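Local coordinates for DNA topoisomerase 2-associated protein PAT1 (Saccharomyces cerevisiae, PDB 4OJJ), which activates the decapping of messenger RNA and represses its translation, probably using its helical region as a scaffold for partner proteins, at residues L9-Y14 with F57-K62; P210-N215 with K225-A230; K274-L279 with T288-I293. All blocks are in the same frame, centred on the assembly; numbering follows the deposited sequence.

Contact 1 (L9-Y14 with F57-K62); sequences LIETVY and FDKGIK
Ile10 and Gly60 hold the backbones nearest, their CA atoms 6.2 Å apart, where helical segments 9-14 and 58-62 run in nearly the same direction, 22° from parallel. With no side chain at Gly60, Ile10 CD1 can lie directly against its backbone N. The same methyl meets Phe57 CB at 3.8 Å, in the residue that precedes the first turn of the second helix. The other branch of Ile10, CG2, carries the aliphatic part of Lys59, with Lys59 CE 4.0 Å from Ile10 CG2. A long, flexible lysine serves both needs here: its methylenes pack on the isoleucine while its charge moves on toward the outer edge. Bends at chi2 (-73°) and chi3 bring the ammonium between two residues one turn apart on the first helix. Lys59 NZ makes a long salt bridge to Glu11 OE1, 3.6 Å away, and stands 4.1 Å from the centroid of the Tyr14 ring in an off-centre cation-pi contact. With a leucine in place of Lys59, Glu11 would probably be left without its positive mate in this contact, and the tyrosine ring without its cation. The pairing continues along helix 58-68, where Val13 packs on Ile63 and Ile67 and Tyr14 reaches Arg66. Met54 of helix 50-54 also packs on Ile10 and Leu9, and Ala38 of helix 33-39 on Thr12 and Val13, while Asp58 and Ile61 join the second helix to helix 106-130.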
loop_
_atom_site.group_PDB
_atom_site.type_symbol
_atom_site.label_atom_id
_atom_site.label_comp_id
_atom_site.label_asym_id
_atom_site.label_seq_id
_atom_site.Cartn_x
_atom_site.Cartn_y
_atom_site.Cartn_z
ATOM N N LEU A 9 3.269 -23.457 -16.315
ATOM C CA LEU A 9 4.098 -22.262 -16.402
ATOM C C LEU A 9 4.846 -22.060 -15.089
ATOM O O LEU A 9 6.044 -21.766 -15.102
ATOM C CB LEU A 9 3.250 -21.035 -16.779
ATOM C CG LEU A 9 3.799 -19.595 -16.696
ATOM C CD1 LEU A 9 3.274 -18.727 -17.841
ATOM C CD2 LEU A 9 3.501 -18.927 -15.352
ATOM N N ILE A 10 4.151 -22.257 -13.966
ATOM C CA ILE A 10 4.775 -22.088 -12.657
ATOM C C ILE A 10 5.905 -23.098 -12.421
ATOM O O ILE A 10 6.944 -22.759 -11.845
ATOM C CB ILE A 10 3.752 -22.133 -11.509
ATOM C CG1 ILE A 10 2.865 -20.890 -11.539
ATOM C CG2 ILE A 10 4.461 -22.168 -10.181
ATOM C CD1 ILE A 10 1.640 -20.965 -10.593
ATOM N N GLU A 11 5.712 -24.331 -12.881
ATOM C CA GLU A 11 6.770 -25.331 -12.802
ATOM C C GLU A 11 7.965 -25.036 -13.711
ATOM O O GLU A 11 9.114 -25.235 -13.303
ATOM C CB GLU A 11 6.229 -26.738 -13.053
ATOM C CG GLU A 11 5.636 -27.370 -11.811
ATOM C CD GLU A 11 6.511 -27.144 -10.584
ATOM O OE1 GLU A 11 6.171 -26.250 -9.765
ATOM O OE2 GLU A 11 7.543 -27.848 -10.455
ATOM N N THR A 12 7.726 -24.553 -14.929
ATOM C CA THR A 12 8.879 -24.258 -15.765
ATOM C C THR A 12 9.622 -23.023 -15.252
ATOM O O THR A 12 10.850 -23.010 -15.259
ATOM C CB THR A 12 8.625 -24.241 -17.320
ATOM O OG1 THR A 12 9.118 -23.022 -17.890
ATOM C CG2 THR A 12 7.188 -24.408 -17.675
ATOM N N VAL A 13 8.888 -22.016 -14.765
ATOM C CA VAL A 13 9.527 -20.850 -14.176
ATOM C C VAL A 13 10.387 -21.300 -13.006
ATOM O O VAL A 13 11.534 -20.883 -12.871
ATOM C CB VAL A 13 8.515 -19.755 -13.713
ATOM C CG1 VAL A 13 9.207 -18.730 -12.818
ATOM C CG2 VAL A 13 7.886 -19.057 -14.909
ATOM N N TYR A 14 9.844 -22.175 -12.176
ATOM C CA TYR A 14 10.585 -22.653 -11.019
ATOM C C TYR A 14 11.888 -23.359 -11.406
ATOM O O TYR A 14 12.933 -23.150 -10.775
ATOM C CB TYR A 14 9.726 -23.588 -10.181
ATOM C CG TYR A 14 10.427 -24.087 -8.944
ATOM C CD1 TYR A 14 10.935 -25.382 -8.879
ATOM C CD2 TYR A 14 10.597 -23.261 -7.848
ATOM C CE1 TYR A 14 11.583 -25.838 -7.743
ATOM C CE2 TYR A 14 11.239 -23.703 -6.707
ATOM C CZ TYR A 14 11.731 -24.987 -6.656
ATOM O OH TYR A 14 12.369 -25.406 -5.507
ATOM N N PHE A 57 -2.047 -17.299 -8.030
ATOM C CA PHE A 57 -1.708 -18.535 -7.350
ATOM C C PHE A 57 -0.714 -18.274 -6.237
ATOM O O PHE A 57 0.269 -17.588 -6.438
ATOM C CB PHE A 57 -1.131 -19.527 -8.360
ATOM C CG PHE A 57 -2.142 -20.019 -9.353
ATOM C CD1 PHE A 57 -2.733 -21.268 -9.201
ATOM C CD2 PHE A 57 -2.525 -19.230 -10.427
ATOM C CE1 PHE A 57 -3.664 -21.725 -10.105
ATOM C CE2 PHE A 57 -3.472 -19.681 -11.339
ATOM C CZ PHE A 57 -4.040 -20.934 -11.175
ATOM N N ASP A 58 -0.980 -18.821 -5.057
ATOM C CA ASP A 58 -0.052 -18.695 -3.936
ATOM C C ASP A 58 1.389 -19.047 -4.317
ATOM O O ASP A 58 2.332 -18.375 -3.898
ATOM C CB ASP A 58 -0.515 -19.547 -2.756
ATOM C CG ASP A 58 -1.701 -18.931 -2.024
ATOM O OD1 ASP A 58 -2.338 -17.986 -2.556
ATOM O OD2 ASP A 58 -1.998 -19.395 -0.906
ATOM N N LYS A 59 1.537 -20.083 -5.136
ATOM C CA LYS A 59 2.830 -20.566 -5.565
ATOM C C LYS A 59 3.487 -19.571 -6.500
ATOM O O LYS A 59 4.691 -19.347 -6.429
ATOM C CB LYS A 59 2.682 -21.924 -6.259
ATOM C CG LYS A 59 3.599 -23.002 -5.716
ATOM C CD LYS A 59 5.056 -22.791 -6.130
ATOM C CE LYS A 59 5.611 -24.031 -6.870
ATOM N NZ LYS A 59 7.091 -23.951 -7.114
ATOM N N GLY A 60 2.697 -18.979 -7.385
ATOM C CA GLY A 60 3.228 -17.972 -8.279
ATOM C C GLY A 60 3.786 -16.816 -7.461
ATOM O O GLY A 60 4.853 -16.278 -7.769
ATOM N N ILE A 61 3.058 -16.458 -6.406
ATOM C CA ILE A 61 3.401 -15.329 -5.540
ATOM C C ILE A 61 4.662 -15.631 -4.751
ATOM O O ILE A 61 5.534 -14.774 -4.605
ATOM C CB ILE A 61 2.257 -15.045 -4.522
ATOM C CG1 ILE A 61 0.958 -14.671 -5.247
ATOM C CG2 ILE A 61 2.651 -13.955 -3.534
ATOM C CD1 ILE A 61 1.042 -13.340 -5.972
ATOM N N LYS A 62 4.759 -16.867 -4.266
ATOM C CA LYS A 62 5.854 -17.267 -3.381
ATOM C C LYS A 62 7.232 -17.425 -4.047
ATOM O O LYS A 62 8.256 -17.517 -3.360
ATOM C CB LYS A 62 5.478 -18.544 -2.637
ATOM C CG LYS A 62 4.419 -18.328 -1.581
ATOM C CD LYS A 62 4.036 -19.629 -0.941
ATOM C CE LYS A 62 3.109 -19.415 0.240
ATOM N NZ LYS A 62 2.675 -20.746 0.789
#

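Contact 2 (P210-N215 with K225-A230); sequences PPREYN and KFMDEA
Asn215 and Glu229 make the direct polar link, and a water molecule reinforces it. Asn215 ND2 donates to Glu229 OE2 at 3.3 Å with an N-H...O angle of 143°, a weak and bent bond, and the amide and carboxylate planes stand 76° apart. The water fills the third corner of the triangle: it donates to Glu229 OE2 at 2.7 Å and accepts a weak bond from Asn215 ND2. Its other donation goes to Pro210 O, also at 2.7 Å, so one carboxylate oxygen is tied directly to a side-chain amide and, through the water, to a backbone carbonyl. An asparagine suits the middle of this network because the N-H on the OD1 side of its amide points between both acceptors; the two weak bonds share it, a bifurcated donation that fits their length and bend. A glutamate suits the far end because its chain, extended beyond CG, spans the gap.

The nonpolar part belongs to Met227. A turn at chi2 (73°) swings its thioether chain toward the helix, and Met227 CE settles against Asn215 CB at 3.7 Å, touching the amide nitrogen as well. The same methyl just reaches Arg212 CD, at 4.2 Å, so the arginine offers only its aliphatic stem to this contact. Unbranched and flexible, methionine can fit beside such a mixed surface; it also packs on Met219, farther along the helix.

In the backbone, Asn215 N bonds to Pro211 O at 3.0 Å within the first turn. Pro211 is the N-cap of helix 212-221, and Glu229 is that of helix 230-241. Two helices are thus joined by a returning extended loop, within a mainly helical protein whose family belongs to the TPR clan.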
loop_
_atom_site.group_PDB
_atom_site.type_symbol
_atom_site.label_atom_id
_atom_site.label_comp_id
_atom_site.label_asym_id
_atom_site.label_seq_id
_atom_site.Cartn_x
_atom_site.Cartn_y
_atom_site.Cartn_z
ATOM N N PRO A 210 -13.215 1.775 4.630
ATOM C CA PRO A 210 -14.291 0.776 4.515
ATOM C C PRO A 210 -15.400 0.975 5.558
ATOM O O PRO A 210 -15.191 1.628 6.591
ATOM C CB PRO A 210 -13.562 -0.561 4.761
ATOM C CG PRO A 210 -12.116 -0.270 4.546
ATOM C CD PRO A 210 -11.945 1.160 5.048
ATOM N N PRO A 211 -16.592 0.444 5.267
ATOM C CA PRO A 211 -17.731 0.467 6.198
ATOM C C PRO A 211 -17.437 -0.305 7.481
ATOM O O PRO A 211 -16.744 -1.305 7.450
ATOM C CB PRO A 211 -18.841 -0.239 5.422
ATOM C CG PRO A 211 -18.438 -0.231 4.018
ATOM C CD PRO A 211 -16.944 -0.167 3.974
ATOM N N ARG A 212 -17.991 0.155 8.587
ATOM C CA ARG A 212 -17.736 -0.423 9.902
ATOM C C ARG A 212 -18.137 -1.893 9.924
ATOM O O ARG A 212 -17.476 -2.735 10.539
ATOM C CB ARG A 212 -18.501 0.403 10.954
ATOM C CG ARG A 212 -18.921 -0.328 12.243
ATOM C CD ARG A 212 -17.891 -0.197 13.371
ATOM N NE ARG A 212 -18.525 -0.076 14.685
ATOM C CZ ARG A 212 -18.508 1.033 15.428
ATOM N NH1 ARG A 212 -17.871 2.121 14.995
ATOM N NH2 ARG A 212 -19.121 1.056 16.612
ATOM N N GLU A 213 -19.211 -2.187 9.207
ATOM C CA GLU A 213 -19.750 -3.532 9.043
ATOM C C GLU A 213 -18.665 -4.445 8.511
ATOM O O GLU A 213 -18.443 -5.550 9.016
ATOM C CB GLU A 213 -20.859 -3.407 8.011
ATOM C CG GLU A 213 -21.151 -1.888 7.753
ATOM C CD GLU A 213 -21.691 -1.605 6.373
ATOM O OE1 GLU A 213 -22.155 -0.467 6.142
ATOM O OE2 GLU A 213 -21.622 -2.495 5.500
ATOM N N TYR A 214 -17.984 -3.956 7.479
ATOM C CA TYR A 214 -16.902 -4.663 6.825
ATOM C C TYR A 214 -15.731 -4.828 7.763
ATOM O O TYR A 214 -15.114 -5.890 7.820
ATOM C CB TYR A 214 -16.471 -3.873 5.608
ATOM C CG TYR A 214 -15.299 -4.428 4.870
ATOM C CD1 TYR A 214 -14.014 -4.038 5.190
ATOM C CD2 TYR A 214 -15.478 -5.316 3.825
ATOM C CE1 TYR A 214 -12.933 -4.522 4.493
ATOM C CE2 TYR A 214 -14.410 -5.809 3.129
ATOM C CZ TYR A 214 -13.130 -5.411 3.455
ATOM O OH TYR A 214 -12.030 -5.910 2.749
ATOM N N ASN A 215 -15.419 -3.762 8.486
ATOM C CA ASN A 215 -14.376 -3.815 9.498
ATOM C C ASN A 215 -14.709 -4.881 10.530
ATOM O O ASN A 215 -13.840 -5.652 10.933
ATOM C CB ASN A 215 -14.204 -2.453 10.200
ATOM C CG ASN A 215 -13.488 -1.410 9.322
ATOM O OD1 ASN A 215 -12.941 -1.743 8.245
ATOM N ND2 ASN A 215 -13.488 -0.137 9.780
ATOM N N LYS A 225 -10.161 -7.236 18.428
ATOM C CA LYS A 225 -10.599 -5.837 18.324
ATOM C C LYS A 225 -9.433 -4.981 17.809
ATOM O O LYS A 225 -8.469 -4.691 18.532
ATOM C CB LYS A 225 -11.180 -5.324 19.657
ATOM C CG LYS A 225 -10.839 -3.875 20.058
ATOM C CD LYS A 225 -11.431 -2.801 19.143
ATOM C CE LYS A 225 -10.871 -1.424 19.520
ATOM N NZ LYS A 225 -10.585 -0.547 18.337
ATOM N N PHE A 226 -9.524 -4.600 16.539
ATOM C CA PHE A 226 -8.411 -3.964 15.861
ATOM C C PHE A 226 -8.806 -3.347 14.537
ATOM O O PHE A 226 -8.735 -3.990 13.486
ATOM C CB PHE A 226 -7.286 -4.973 15.600
ATOM C CG PHE A 226 -5.926 -4.480 16.002
ATOM C CD1 PHE A 226 -5.225 -5.098 17.029
ATOM C CD2 PHE A 226 -5.358 -3.376 15.372
ATOM C CE1 PHE A 226 -3.967 -4.634 17.415
ATOM C CE2 PHE A 226 -4.109 -2.904 15.748
ATOM C CZ PHE A 226 -3.409 -3.531 16.771
ATOM N N MET A 227 -9.225 -2.095 14.583
ATOM C CA MET A 227 -9.018 -1.276 13.414
ATOM C C MET A 227 -7.498 -1.218 13.317
ATOM O O MET A 227 -6.827 -0.763 14.246
ATOM C CB MET A 227 -9.609 0.132 13.591
ATOM C CG MET A 227 -11.071 0.269 13.153
ATOM S SD MET A 227 -12.205 -0.533 14.314
ATOM C CE MET A 227 -13.726 -0.587 13.354
ATOM N N ASP A 228 -6.948 -1.749 12.239
ATOM C CA ASP A 228 -5.582 -1.385 11.852
ATOM C C ASP A 228 -5.662 -0.612 10.539
ATOM O O ASP A 228 -5.589 -1.201 9.456
ATOM C CB ASP A 228 -4.678 -2.612 11.722
ATOM C CG ASP A 228 -3.339 -2.300 11.046
ATOM O OD1 ASP A 228 -2.852 -1.140 11.092
ATOM O OD2 ASP A 228 -2.766 -3.237 10.463
ATOM N N GLU A 229 -5.833 0.703 10.645
ATOM C CA GLU A 229 -5.992 1.553 9.470
ATOM C C GLU A 229 -4.798 2.492 9.175
ATOM O O GLU A 229 -4.938 3.481 8.444
ATOM C CB GLU A 229 -7.307 2.335 9.560
ATOM C CG GLU A 229 -8.561 1.430 9.515
ATOM C CD GLU A 229 -9.871 2.227 9.421
ATOM O OE1 GLU A 229 -9.889 3.389 9.879
ATOM O OE2 GLU A 229 -10.872 1.704 8.869
ATOM N N ALA A 230 -3.634 2.175 9.728
ATOM C CA ALA A 230 -2.409 2.924 9.424
ATOM C C ALA A 230 -2.257 3.217 7.934
ATOM O O ALA A 230 -1.939 4.354 7.559
ATOM C CB ALA A 230 -1.183 2.192 9.931
HETATM O O HOH W 1 -13.302 2.786 8.198
#

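Contact 3 (K274-L279 with T288-I293); sequences KELSVL and TELKSI
The carbonyl oxygen of Leu276, the residue whose side chain packs on Leu290, is held by two donors: Leu279 N, 3.2 Å from Leu276 O, and Arg282 NE. The guanidinium of Arg282 gives a further bond, from NH2 to Ser277 O, so a single arginine in the loop ties down two successive carbonyls at the end of the helix. This is the turn of a helical hairpin, in which helix 256-277 is followed by a short connection and helix 284-310 comes back alongside it. Arginine fits this place because its several N-H groups can serve neighbouring carbonyls at the end of helix 256-277, one of which also accepts from Leu279 N.

Ser277 stands at the margin between polar and nonpolar. Its hydroxyl is hydrogen-bonded to Glu273 O, a turn earlier in the same helix, and this lets the small polar group lie against hydrocarbon with a partner already found: both methyls of Leu290 lie 3.8 Å from Ser277 OG. Leu290 is placed for this by its first torsion, with CG opposite the backbone N (chi1 -179°), so that the branched end extends toward the other helix. Its CD1 meets Leu276 CB at 3.8 Å as well and thus touches two successive residues of that helix.

Leucine and isoleucine suit the seam, since their branched ends fill the space between two helices from both sides. Leu276 also packs on Leu286, nearer the turn, while Ile293 leans on Lys272 and Glu273. Glu289, at the solvent-exposed flank, brings OE2 to within 3.9 Å of Leu276 CD2. That same leucine methyl makes the closest touch of the two segments, 3.6 Å from Ile293 CD1.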
loop_
_atom_site.group_PDB
_atom_site.type_symbol
_atom_site.label_atom_id
_atom_site.label_comp_id
_atom_site.label_asym_id
_atom_site.label_seq_id
_atom_site.Cartn_x
_atom_site.Cartn_y
_atom_site.Cartn_z
ATOM N N LYS A 274 -7.999 4.481 32.006
ATOM C CA LYS A 274 -8.096 5.103 33.319
ATOM C C LYS A 274 -8.841 4.240 34.328
ATOM O O LYS A 274 -8.448 4.131 35.487
ATOM C CB LYS A 274 -8.853 6.428 33.234
ATOM C CG LYS A 274 -8.141 7.602 32.657
ATOM C CD LYS A 274 -9.205 8.726 32.436
ATOM C CE LYS A 274 -8.650 9.932 31.711
ATOM N NZ LYS A 274 -7.582 10.574 32.512
ATOM N N GLU A 275 -9.947 3.651 33.914
ATOM C CA GLU A 275 -10.700 2.888 34.889
ATOM C C GLU A 275 -10.021 1.563 35.247
ATOM O O GLU A 275 -10.145 1.077 36.372
ATOM C CB GLU A 275 -12.171 2.741 34.494
ATOM C CG GLU A 275 -12.429 2.028 33.229
ATOM C CD GLU A 275 -13.667 2.565 32.537
ATOM O OE1 GLU A 275 -14.264 1.840 31.711
ATOM O OE2 GLU A 275 -14.027 3.724 32.797
ATOM N N LEU A 276 -9.253 1.009 34.315
ATOM C CA LEU A 276 -8.423 -0.132 34.646
ATOM C C LEU A 276 -7.229 0.284 35.519
ATOM O O LEU A 276 -6.827 -0.463 36.431
ATOM C CB LEU A 276 -7.987 -0.868 33.378
ATOM C CG LEU A 276 -8.755 -2.139 32.996
ATOM C CD1 LEU A 276 -10.248 -2.042 33.300
ATOM C CD2 LEU A 276 -8.547 -2.420 31.539
ATOM N N SER A 277 -6.693 1.490 35.287
ATOM C CA SER A 277 -5.470 1.923 35.983
ATOM C C SER A 277 -5.642 2.219 37.464
ATOM O O SER A 277 -4.672 2.134 38.227
ATOM C CB SER A 277 -4.837 3.134 35.289
ATOM O OG SER A 277 -4.541 2.770 33.965
ATOM N N VAL A 278 -6.857 2.595 37.863
ATOM C CA VAL A 278 -7.146 2.877 39.265
ATOM C C VAL A 278 -7.401 1.617 40.093
ATOM O O VAL A 278 -7.527 1.701 41.321
ATOM C CB VAL A 278 -8.355 3.856 39.448
ATOM C CG1 VAL A 278 -8.004 5.252 38.943
ATOM C CG2 VAL A 278 -9.591 3.332 38.758
ATOM N N LEU A 279 -7.493 0.456 39.442
ATOM C CA LEU A 279 -7.784 -0.793 40.177
ATOM C C LEU A 279 -6.570 -1.336 40.933
ATOM O O LEU A 279 -5.493 -1.516 40.356
ATOM C CB LEU A 279 -8.334 -1.875 39.253
ATOM C CG LEU A 279 -9.640 -1.532 38.536
ATOM C CD1 LEU A 279 -10.091 -2.702 37.677
ATOM C CD2 LEU A 279 -10.727 -1.123 39.543
ATOM N N THR A 288 -2.612 -7.501 31.139
ATOM C CA THR A 288 -2.434 -7.607 29.684
ATOM C C THR A 288 -3.625 -7.027 28.942
ATOM O O THR A 288 -3.509 -6.594 27.788
ATOM C CB THR A 288 -2.024 -9.023 29.108
ATOM O OG1 THR A 288 -3.082 -9.578 28.318
ATOM C CG2 THR A 288 -1.560 -9.992 30.161
ATOM N N GLU A 289 -4.767 -7.001 29.607
ATOM C CA GLU A 289 -5.906 -6.315 29.046
ATOM C C GLU A 289 -5.586 -4.820 28.980
ATOM O O GLU A 289 -5.810 -4.184 27.951
ATOM C CB GLU A 289 -7.146 -6.554 29.901
ATOM C CG GLU A 289 -8.441 -6.071 29.283
ATOM C CD GLU A 289 -9.652 -6.461 30.131
ATOM O OE1 GLU A 289 -9.701 -7.623 30.602
ATOM O OE2 GLU A 289 -10.544 -5.606 30.330
ATOM N N LEU A 290 -5.061 -4.278 30.082
ATOM C CA LEU A 290 -4.691 -2.875 30.174
ATOM C C LEU A 290 -3.620 -2.515 29.137
ATOM O O LEU A 290 -3.780 -1.523 28.429
ATOM C CB LEU A 290 -4.217 -2.523 31.585
ATOM C CG LEU A 290 -3.807 -1.066 31.869
ATOM C CD1 LEU A 290 -4.850 -0.034 31.375
ATOM C CD2 LEU A 290 -3.556 -0.876 33.343
ATOM N N LYS A 291 -2.556 -3.322 29.024
ATOM C CA LYS A 291 -1.489 -3.036 28.049
ATOM C C LYS A 291 -2.028 -3.021 26.626
ATOM O O LYS A 291 -1.622 -2.182 25.822
ATOM C CB LYS A 291 -0.281 -3.981 28.174
ATOM C CG LYS A 291 0.574 -3.686 29.413
ATOM C CD LYS A 291 2.002 -4.187 29.282
ATOM C CE LYS A 291 2.915 -3.112 28.657
ATOM N NZ LYS A 291 4.214 -3.639 28.112
ATOM N N SER A 292 -2.985 -3.900 26.342
ATOM C CA SER A 292 -3.602 -3.936 25.024
ATOM C C SER A 292 -4.464 -2.707 24.673
ATOM O O SER A 292 -4.499 -2.265 23.527
ATOM C CB SER A 292 -4.431 -5.197 24.869
ATOM O OG SER A 292 -5.141 -5.148 23.643
ATOM N N ILE A 293 -5.175 -2.176 25.653
ATOM C CA ILE A 293 -5.965 -0.972 25.453
ATOM C C ILE A 293 -5.042 0.234 25.209
ATOM O O ILE A 293 -5.294 1.057 24.331
ATOM C CB ILE A 293 -6.843 -0.716 26.679
ATOM C CG1 ILE A 293 -8.096 -1.612 26.630
ATOM C CG2 ILE A 293 -7.197 0.768 26.805
ATOM C CD1 ILE A 293 -8.690 -1.863 27.989
#

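Followed from the N terminus, the three contacts come strictly in series, with none nesting in or crossing another. Contact 1 closes the longest loop, 42 residues, just over half of them helical, between helix 5-25 and helix 58-68, and so ties the N-terminal helix to helix 58-68. Contact 2 spans nine residues, linking the start of helix 212-221 to the loop that leads into helix 230-241. Contact 3 closes a loop of eight residues that includes most of the turn between helices 256-277 and 284-310. Contacts 2 and 3 are neighbours, with nearest atoms about 6 Å apart, and Phe226 joins their regions by packing on helix 284-310; contacts 1 and 3 have centres about 47 Å apart.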